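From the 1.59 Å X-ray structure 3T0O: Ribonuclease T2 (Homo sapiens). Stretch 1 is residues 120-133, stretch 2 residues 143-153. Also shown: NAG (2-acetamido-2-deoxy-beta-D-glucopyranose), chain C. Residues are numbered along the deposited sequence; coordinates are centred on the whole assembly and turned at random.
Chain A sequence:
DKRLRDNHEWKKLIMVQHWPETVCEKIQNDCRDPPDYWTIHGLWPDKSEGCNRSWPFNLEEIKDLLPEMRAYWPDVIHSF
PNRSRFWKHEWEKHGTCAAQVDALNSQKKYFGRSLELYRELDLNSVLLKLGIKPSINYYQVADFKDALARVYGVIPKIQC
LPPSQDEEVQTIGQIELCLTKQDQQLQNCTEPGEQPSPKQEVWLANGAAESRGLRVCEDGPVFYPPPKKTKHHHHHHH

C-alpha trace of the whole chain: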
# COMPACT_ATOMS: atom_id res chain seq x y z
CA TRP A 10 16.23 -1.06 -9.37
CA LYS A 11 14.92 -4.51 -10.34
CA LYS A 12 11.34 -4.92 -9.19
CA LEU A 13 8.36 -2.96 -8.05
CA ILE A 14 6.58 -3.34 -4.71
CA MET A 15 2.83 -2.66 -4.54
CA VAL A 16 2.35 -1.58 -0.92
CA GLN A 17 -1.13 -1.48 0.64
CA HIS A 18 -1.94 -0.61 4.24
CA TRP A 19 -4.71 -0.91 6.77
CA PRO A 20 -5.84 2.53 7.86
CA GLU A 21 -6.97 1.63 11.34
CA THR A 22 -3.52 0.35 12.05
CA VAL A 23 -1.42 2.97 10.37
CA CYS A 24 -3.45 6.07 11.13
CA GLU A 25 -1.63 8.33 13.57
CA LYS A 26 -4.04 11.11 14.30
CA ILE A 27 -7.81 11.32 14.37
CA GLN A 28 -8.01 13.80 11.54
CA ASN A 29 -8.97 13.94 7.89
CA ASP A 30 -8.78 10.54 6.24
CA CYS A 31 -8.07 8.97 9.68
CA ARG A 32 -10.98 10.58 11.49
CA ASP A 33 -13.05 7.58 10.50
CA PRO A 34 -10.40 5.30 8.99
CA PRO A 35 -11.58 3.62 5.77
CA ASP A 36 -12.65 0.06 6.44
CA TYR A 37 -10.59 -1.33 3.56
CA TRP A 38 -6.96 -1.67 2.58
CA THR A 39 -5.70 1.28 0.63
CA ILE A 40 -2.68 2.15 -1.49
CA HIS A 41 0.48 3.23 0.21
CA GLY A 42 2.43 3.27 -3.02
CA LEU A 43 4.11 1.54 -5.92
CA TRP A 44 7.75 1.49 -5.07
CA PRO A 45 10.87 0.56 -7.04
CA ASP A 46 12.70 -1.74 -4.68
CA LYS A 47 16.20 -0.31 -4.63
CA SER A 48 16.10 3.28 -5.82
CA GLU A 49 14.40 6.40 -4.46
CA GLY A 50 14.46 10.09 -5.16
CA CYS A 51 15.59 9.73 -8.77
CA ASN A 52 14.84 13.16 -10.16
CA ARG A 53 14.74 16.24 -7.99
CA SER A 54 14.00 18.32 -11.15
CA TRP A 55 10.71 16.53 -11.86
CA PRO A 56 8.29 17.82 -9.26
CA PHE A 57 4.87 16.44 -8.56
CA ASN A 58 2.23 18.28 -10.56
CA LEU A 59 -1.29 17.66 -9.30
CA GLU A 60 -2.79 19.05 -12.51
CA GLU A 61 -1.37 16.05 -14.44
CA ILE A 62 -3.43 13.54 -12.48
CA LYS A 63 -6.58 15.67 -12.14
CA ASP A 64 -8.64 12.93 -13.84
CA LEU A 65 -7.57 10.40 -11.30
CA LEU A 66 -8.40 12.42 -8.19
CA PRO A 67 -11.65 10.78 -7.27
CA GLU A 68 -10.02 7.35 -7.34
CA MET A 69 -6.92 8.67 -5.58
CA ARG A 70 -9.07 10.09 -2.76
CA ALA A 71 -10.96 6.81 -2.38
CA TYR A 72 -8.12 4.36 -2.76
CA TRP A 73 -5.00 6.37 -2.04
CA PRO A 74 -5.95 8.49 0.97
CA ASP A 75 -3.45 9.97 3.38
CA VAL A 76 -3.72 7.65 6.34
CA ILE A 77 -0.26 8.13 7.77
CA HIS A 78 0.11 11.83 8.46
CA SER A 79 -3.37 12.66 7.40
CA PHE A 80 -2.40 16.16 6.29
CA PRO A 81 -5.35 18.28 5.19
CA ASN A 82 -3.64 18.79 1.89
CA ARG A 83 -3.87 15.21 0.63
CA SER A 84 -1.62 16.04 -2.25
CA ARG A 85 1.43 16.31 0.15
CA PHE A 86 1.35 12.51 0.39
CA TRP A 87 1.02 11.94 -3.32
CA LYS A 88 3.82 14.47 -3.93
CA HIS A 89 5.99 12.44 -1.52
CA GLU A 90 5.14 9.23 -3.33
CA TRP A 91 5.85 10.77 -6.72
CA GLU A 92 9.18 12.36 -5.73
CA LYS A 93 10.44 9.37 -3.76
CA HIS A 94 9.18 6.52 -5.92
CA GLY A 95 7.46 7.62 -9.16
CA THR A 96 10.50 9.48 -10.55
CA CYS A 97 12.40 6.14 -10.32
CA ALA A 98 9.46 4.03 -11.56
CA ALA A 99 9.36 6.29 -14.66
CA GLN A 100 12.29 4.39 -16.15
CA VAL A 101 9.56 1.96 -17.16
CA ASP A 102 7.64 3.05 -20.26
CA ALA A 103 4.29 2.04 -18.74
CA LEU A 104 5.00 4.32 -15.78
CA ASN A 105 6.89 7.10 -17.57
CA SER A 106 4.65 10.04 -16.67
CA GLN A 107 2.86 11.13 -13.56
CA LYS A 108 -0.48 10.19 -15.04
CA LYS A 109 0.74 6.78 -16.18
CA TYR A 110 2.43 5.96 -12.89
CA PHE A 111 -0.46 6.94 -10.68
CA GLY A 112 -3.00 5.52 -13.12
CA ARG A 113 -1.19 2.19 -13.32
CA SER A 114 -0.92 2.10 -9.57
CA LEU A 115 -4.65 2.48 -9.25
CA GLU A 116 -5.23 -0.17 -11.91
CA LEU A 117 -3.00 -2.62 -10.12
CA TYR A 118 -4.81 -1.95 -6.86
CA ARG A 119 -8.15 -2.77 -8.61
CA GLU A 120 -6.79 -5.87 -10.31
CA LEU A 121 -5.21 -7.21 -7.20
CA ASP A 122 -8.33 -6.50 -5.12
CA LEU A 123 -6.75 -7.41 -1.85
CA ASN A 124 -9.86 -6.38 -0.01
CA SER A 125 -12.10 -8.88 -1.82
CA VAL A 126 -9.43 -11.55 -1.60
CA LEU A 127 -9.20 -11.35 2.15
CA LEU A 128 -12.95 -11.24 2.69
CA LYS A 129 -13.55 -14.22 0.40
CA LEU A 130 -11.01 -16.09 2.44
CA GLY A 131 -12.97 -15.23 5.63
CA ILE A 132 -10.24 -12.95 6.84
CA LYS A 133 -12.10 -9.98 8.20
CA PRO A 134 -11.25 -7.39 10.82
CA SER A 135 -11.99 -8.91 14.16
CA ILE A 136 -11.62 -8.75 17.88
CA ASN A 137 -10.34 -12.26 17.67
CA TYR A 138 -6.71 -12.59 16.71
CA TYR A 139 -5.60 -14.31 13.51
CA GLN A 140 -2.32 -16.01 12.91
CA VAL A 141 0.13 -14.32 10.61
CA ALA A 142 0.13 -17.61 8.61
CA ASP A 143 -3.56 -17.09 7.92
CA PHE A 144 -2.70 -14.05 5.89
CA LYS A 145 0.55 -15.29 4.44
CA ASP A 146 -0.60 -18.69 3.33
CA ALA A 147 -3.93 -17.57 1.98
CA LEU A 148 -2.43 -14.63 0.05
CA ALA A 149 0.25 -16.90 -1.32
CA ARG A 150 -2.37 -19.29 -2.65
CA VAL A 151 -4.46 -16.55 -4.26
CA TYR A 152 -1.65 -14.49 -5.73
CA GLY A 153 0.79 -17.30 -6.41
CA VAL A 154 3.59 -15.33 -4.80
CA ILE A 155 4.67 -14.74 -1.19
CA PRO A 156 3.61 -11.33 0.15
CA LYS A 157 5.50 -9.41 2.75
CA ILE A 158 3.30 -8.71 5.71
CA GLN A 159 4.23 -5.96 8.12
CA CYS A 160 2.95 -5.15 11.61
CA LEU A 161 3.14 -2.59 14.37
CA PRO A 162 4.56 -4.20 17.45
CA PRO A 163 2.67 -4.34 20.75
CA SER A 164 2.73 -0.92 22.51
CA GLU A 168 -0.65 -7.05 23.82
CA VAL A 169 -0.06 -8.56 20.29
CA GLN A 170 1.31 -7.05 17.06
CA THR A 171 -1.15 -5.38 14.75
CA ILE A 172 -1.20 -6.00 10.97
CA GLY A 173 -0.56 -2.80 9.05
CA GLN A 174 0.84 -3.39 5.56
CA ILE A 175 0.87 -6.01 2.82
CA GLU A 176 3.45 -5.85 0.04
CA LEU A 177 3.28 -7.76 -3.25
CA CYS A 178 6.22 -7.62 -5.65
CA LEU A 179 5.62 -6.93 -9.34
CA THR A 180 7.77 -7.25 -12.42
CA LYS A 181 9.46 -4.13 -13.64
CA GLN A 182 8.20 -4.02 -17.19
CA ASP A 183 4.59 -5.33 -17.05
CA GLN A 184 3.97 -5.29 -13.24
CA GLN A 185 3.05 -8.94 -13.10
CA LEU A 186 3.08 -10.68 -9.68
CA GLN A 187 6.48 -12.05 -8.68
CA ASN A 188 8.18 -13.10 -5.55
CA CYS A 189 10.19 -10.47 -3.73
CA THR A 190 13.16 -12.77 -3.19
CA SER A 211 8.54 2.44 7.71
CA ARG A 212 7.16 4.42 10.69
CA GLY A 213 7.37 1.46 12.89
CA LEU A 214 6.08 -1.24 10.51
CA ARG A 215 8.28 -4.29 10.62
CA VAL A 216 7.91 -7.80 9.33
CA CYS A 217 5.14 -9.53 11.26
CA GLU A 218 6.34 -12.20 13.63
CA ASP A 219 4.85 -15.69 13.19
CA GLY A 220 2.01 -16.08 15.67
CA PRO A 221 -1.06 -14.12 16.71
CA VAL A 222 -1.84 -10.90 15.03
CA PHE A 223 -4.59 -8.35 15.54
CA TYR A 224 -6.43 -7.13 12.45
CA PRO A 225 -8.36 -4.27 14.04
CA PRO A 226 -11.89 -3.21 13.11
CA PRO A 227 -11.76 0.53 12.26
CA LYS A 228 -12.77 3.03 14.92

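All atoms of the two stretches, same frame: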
# COMPACT_ATOMS: atom_id res chain seq x y z
N GLU A 120 -6.98 -4.54 -9.77
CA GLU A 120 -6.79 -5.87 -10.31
C GLU A 120 -6.38 -6.80 -9.18
O GLU A 120 -6.83 -7.97 -9.12
CB GLU A 120 -5.73 -5.85 -11.41
CG GLU A 120 -6.24 -5.13 -12.65
CD GLU A 120 -5.21 -5.03 -13.73
OE1 GLU A 120 -4.04 -5.44 -13.55
OE2 GLU A 120 -5.61 -4.54 -14.79
N LEU A 121 -5.56 -6.32 -8.26
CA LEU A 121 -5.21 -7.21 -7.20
C LEU A 121 -6.37 -7.48 -6.25
O LEU A 121 -6.61 -8.60 -5.74
CB LEU A 121 -4.07 -6.60 -6.39
CG LEU A 121 -2.82 -6.58 -7.28
CD1 LEU A 121 -1.79 -5.69 -6.54
CD2 LEU A 121 -2.22 -8.00 -7.52
N ASP A 122 -7.19 -6.41 -6.03
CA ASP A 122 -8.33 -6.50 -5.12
C ASP A 122 -8.10 -7.28 -3.84
O ASP A 122 -8.80 -8.24 -3.53
CB ASP A 122 -9.58 -6.92 -5.84
CG ASP A 122 -10.86 -6.50 -5.05
OD1 ASP A 122 -10.72 -5.92 -3.94
OD2 ASP A 122 -11.93 -6.78 -5.62
N LEU A 123 -7.09 -6.79 -3.12
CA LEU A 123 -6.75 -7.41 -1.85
C LEU A 123 -7.90 -7.44 -0.87
O LEU A 123 -8.06 -8.40 -0.19
CB LEU A 123 -5.54 -6.64 -1.29
CG LEU A 123 -5.21 -6.98 0.18
CD1 LEU A 123 -4.65 -8.43 0.31
CD2 LEU A 123 -4.17 -5.94 0.63
N ASN A 124 -8.71 -6.41 -0.87
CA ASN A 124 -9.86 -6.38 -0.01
C ASN A 124 -10.83 -7.54 -0.28
O ASN A 124 -11.25 -8.22 0.69
CB ASN A 124 -10.56 -5.08 -0.14
CG ASN A 124 -9.82 -4.03 0.58
OD1 ASN A 124 -9.80 -4.06 1.81
ND2 ASN A 124 -9.26 -3.05 -0.16
N SER A 125 -11.16 -7.78 -1.53
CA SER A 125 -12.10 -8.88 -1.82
C SER A 125 -11.43 -10.20 -1.54
O SER A 125 -12.11 -11.11 -1.08
CB SER A 125 -12.59 -8.85 -3.26
OG SER A 125 -13.37 -7.70 -3.40
N VAL A 126 -10.15 -10.30 -1.82
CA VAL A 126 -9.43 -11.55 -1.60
C VAL A 126 -9.50 -11.97 -0.15
O VAL A 126 -9.88 -13.14 0.17
CB VAL A 126 -8.02 -11.39 -2.06
CG1 VAL A 126 -7.12 -12.46 -1.57
CG2 VAL A 126 -8.05 -11.34 -3.58
N LEU A 127 -9.21 -11.00 0.75
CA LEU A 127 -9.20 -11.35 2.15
C LEU A 127 -10.60 -11.75 2.59
O LEU A 127 -10.77 -12.75 3.31
CB LEU A 127 -8.70 -10.13 2.98
CG LEU A 127 -7.19 -10.02 2.84
CD1 LEU A 127 -6.85 -8.60 3.48
CD2 LEU A 127 -6.39 -11.09 3.54
N LEU A 128 -11.60 -10.94 2.21
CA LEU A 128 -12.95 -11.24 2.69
C LEU A 128 -13.44 -12.57 2.19
O LEU A 128 -14.09 -13.27 2.96
CB LEU A 128 -13.91 -10.12 2.31
CG LEU A 128 -13.60 -8.85 3.08
CD1 LEU A 128 -14.39 -7.67 2.43
CD2 LEU A 128 -13.85 -9.01 4.60
N LYS A 129 -13.12 -12.92 0.94
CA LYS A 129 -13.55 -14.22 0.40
C LYS A 129 -12.91 -15.36 1.15
O LYS A 129 -13.52 -16.47 1.24
CB LYS A 129 -13.17 -14.28 -1.09
CG LYS A 129 -13.60 -15.57 -1.67
CD LYS A 129 -13.57 -15.49 -3.13
CE LYS A 129 -14.06 -16.80 -3.68
NZ LYS A 129 -14.12 -16.63 -5.12
N LEU A 130 -11.72 -15.11 1.68
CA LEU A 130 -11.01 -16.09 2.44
C LEU A 130 -11.55 -16.16 3.87
O LEU A 130 -11.08 -16.99 4.68
CB LEU A 130 -9.52 -15.74 2.40
CG LEU A 130 -8.67 -15.79 1.09
CD1 LEU A 130 -7.35 -15.13 1.25
CD2 LEU A 130 -8.46 -17.26 0.65
N GLY A 131 -12.47 -15.26 4.24
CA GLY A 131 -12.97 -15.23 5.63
C GLY A 131 -12.09 -14.46 6.56
O GLY A 131 -12.28 -14.50 7.81
N ILE A 132 -11.13 -13.75 5.98
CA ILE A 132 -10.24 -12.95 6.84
C ILE A 132 -10.75 -11.54 6.92
O ILE A 132 -10.57 -10.76 5.98
CB ILE A 132 -8.81 -13.00 6.31
CG1 ILE A 132 -8.41 -14.46 6.22
CG2 ILE A 132 -7.91 -12.18 7.25
CD1 ILE A 132 -7.01 -14.65 5.63
N LYS A 133 -11.46 -11.24 7.99
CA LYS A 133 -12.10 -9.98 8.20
C LYS A 133 -11.58 -9.33 9.47
O LYS A 133 -11.16 -10.03 10.39
CB LYS A 133 -13.62 -10.19 8.26
CG LYS A 133 -14.10 -11.03 9.45
CD LYS A 133 -15.62 -11.17 9.35
CE LYS A 133 -16.14 -11.81 10.65
NZ LYS A 133 -15.91 -13.31 10.65
N ASP A 143 -2.25 -17.15 8.62
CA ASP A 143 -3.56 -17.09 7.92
C ASP A 143 -3.47 -16.15 6.74
O ASP A 143 -3.95 -16.48 5.62
CB ASP A 143 -4.66 -16.59 8.87
CG ASP A 143 -4.91 -17.54 10.00
OD1 ASP A 143 -4.68 -18.79 9.86
OD2 ASP A 143 -5.37 -17.04 11.06
N PHE A 144 -2.85 -15.00 6.94
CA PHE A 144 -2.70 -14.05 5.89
C PHE A 144 -1.67 -14.55 4.89
O PHE A 144 -1.89 -14.54 3.73
CB PHE A 144 -2.19 -12.74 6.45
CG PHE A 144 -3.22 -11.99 7.16
CD1 PHE A 144 -3.94 -10.98 6.51
CD2 PHE A 144 -3.43 -12.21 8.55
CE1 PHE A 144 -4.87 -10.29 7.21
CE2 PHE A 144 -4.36 -11.48 9.25
CZ PHE A 144 -5.10 -10.52 8.56
N LYS A 145 -0.50 -14.97 5.38
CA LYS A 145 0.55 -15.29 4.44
C LYS A 145 0.19 -16.45 3.54
O LYS A 145 0.36 -16.39 2.30
CB LYS A 145 1.86 -15.53 5.20
CG LYS A 145 3.02 -15.24 4.30
CD LYS A 145 4.32 -15.30 5.07
CE LYS A 145 4.55 -14.00 5.83
NZ LYS A 145 5.85 -14.00 6.58
N ASP A 146 -0.37 -17.49 4.11
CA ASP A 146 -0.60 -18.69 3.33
C ASP A 146 -1.76 -18.46 2.39
O ASP A 146 -1.70 -18.89 1.23
CB ASP A 146 -0.81 -19.89 4.22
CG ASP A 146 0.42 -20.26 4.98
OD1 ASP A 146 1.55 -19.84 4.60
OD2 ASP A 146 0.28 -20.98 5.97
N ALA A 147 -2.77 -17.78 2.84
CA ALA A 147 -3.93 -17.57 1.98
C ALA A 147 -3.59 -16.58 0.84
O ALA A 147 -3.99 -16.84 -0.30
CB ALA A 147 -5.10 -17.15 2.80
N LEU A 148 -2.87 -15.49 1.12
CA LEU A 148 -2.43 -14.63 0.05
C LEU A 148 -1.46 -15.29 -0.90
O LEU A 148 -1.51 -15.09 -2.12
CB LEU A 148 -1.89 -13.32 0.59
CG LEU A 148 -3.01 -12.67 1.39
CD1 LEU A 148 -2.37 -11.41 1.92
CD2 LEU A 148 -4.32 -12.31 0.61
N ALA A 149 -0.59 -16.16 -0.41
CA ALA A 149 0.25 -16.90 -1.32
C ALA A 149 -0.51 -17.80 -2.25
O ALA A 149 -0.14 -17.94 -3.42
CB ALA A 149 1.30 -17.66 -0.50
N ARG A 150 -1.57 -18.41 -1.76
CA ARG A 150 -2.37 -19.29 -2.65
C ARG A 150 -3.07 -18.45 -3.70
O ARG A 150 -3.06 -18.79 -4.88
CB ARG A 150 -3.37 -20.08 -1.83
CG ARG A 150 -4.47 -20.77 -2.64
CD ARG A 150 -4.16 -22.13 -2.98
NE ARG A 150 -5.23 -22.65 -3.80
CZ ARG A 150 -5.68 -23.91 -3.76
NH1 ARG A 150 -5.16 -24.79 -2.90
NH2 ARG A 150 -6.67 -24.27 -4.57
N VAL A 151 -3.68 -17.36 -3.29
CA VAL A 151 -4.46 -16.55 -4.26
C VAL A 151 -3.57 -15.86 -5.27
O VAL A 151 -3.82 -15.94 -6.47
CB VAL A 151 -5.31 -15.53 -3.53
CG1 VAL A 151 -5.94 -14.50 -4.54
CG2 VAL A 151 -6.43 -16.27 -2.76
N TYR A 152 -2.50 -15.21 -4.79
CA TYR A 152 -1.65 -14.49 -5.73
C TYR A 152 -0.52 -15.28 -6.35
O TYR A 152 0.10 -14.82 -7.31
CB TYR A 152 -1.05 -13.26 -5.02
CG TYR A 152 -2.10 -12.26 -4.69
CD1 TYR A 152 -2.89 -11.72 -5.67
CD2 TYR A 152 -2.34 -11.89 -3.41
CE1 TYR A 152 -3.89 -10.76 -5.34
CE2 TYR A 152 -3.32 -10.94 -3.06
CZ TYR A 152 -4.09 -10.41 -4.03
OH TYR A 152 -5.01 -9.47 -3.69
N GLY A 153 -0.25 -16.46 -5.81
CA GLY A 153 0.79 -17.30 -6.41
C GLY A 153 2.20 -16.83 -6.11
O GLY A 153 3.15 -17.39 -6.68
C1 NAG C . 7.09 -17.77 -5.54
C2 NAG C . 6.56 -18.59 -6.72
C3 NAG C . 5.74 -19.82 -6.25
C4 NAG C . 6.41 -20.56 -5.09
C5 NAG C . 6.71 -19.54 -4.01
C6 NAG C . 7.21 -20.09 -2.68
C7 NAG C . 6.29 -17.22 -8.72
C8 NAG C . 5.41 -16.41 -9.62
N2 NAG C . 5.77 -17.76 -7.62
O3 NAG C . 5.50 -20.70 -7.33
O4 NAG C . 5.61 -21.63 -4.62
O5 NAG C . 7.66 -18.63 -4.57
O6 NAG C . 8.44 -20.74 -2.89
O7 NAG C . 7.48 -17.40 -9.02

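Tyr152, in the last turn of the second helix, has the largest area covered by the other stretch. Its CA-to-CB bond points toward the first stretch, and the long phenol carries its hydroxyl to a break between helices, where Tyr152 OH donates a hydrogen bond to Leu121 O at 2.7 Å. Tyrosine suits this place because it joins a polar tip to an apolar ring: the tip satisfies a buried residue's carbonyl, while the ring packs against aliphatic groups, with Leu121 CD2 3.9 Å from Tyr152 CE1 and Val126 CG2 4.1 Å from Tyr152 CZ.

At the far end of the contact, Ile132 follows the Schellman turn at Gly131, whose positive phi suits glycine. The two arms of Ile132 reach different neighbours: its CG2 lies over one face of the Phe144 ring, 3.9 Å from the centroid, in a CH-pi contact, while Ile132 CD1 comes within 3.6 Å of Asp143 O and 4.2 Å of Ala147 CB. The small Ala147 also lets Leu130 approach closely, Leu130 CD1 lying 3.4 Å from Ala147 CB.

Between these ends sits Leu148. Its CA-to-CB bond points sideways, but the end of the side chain comes nearer, and the branched tip meets several partners at once: Leu148 CD2 is 3.6 Å from Val126 CG1, 3.8 Å from Leu127 CD2 and 3.9 Å from Leu123 CD1.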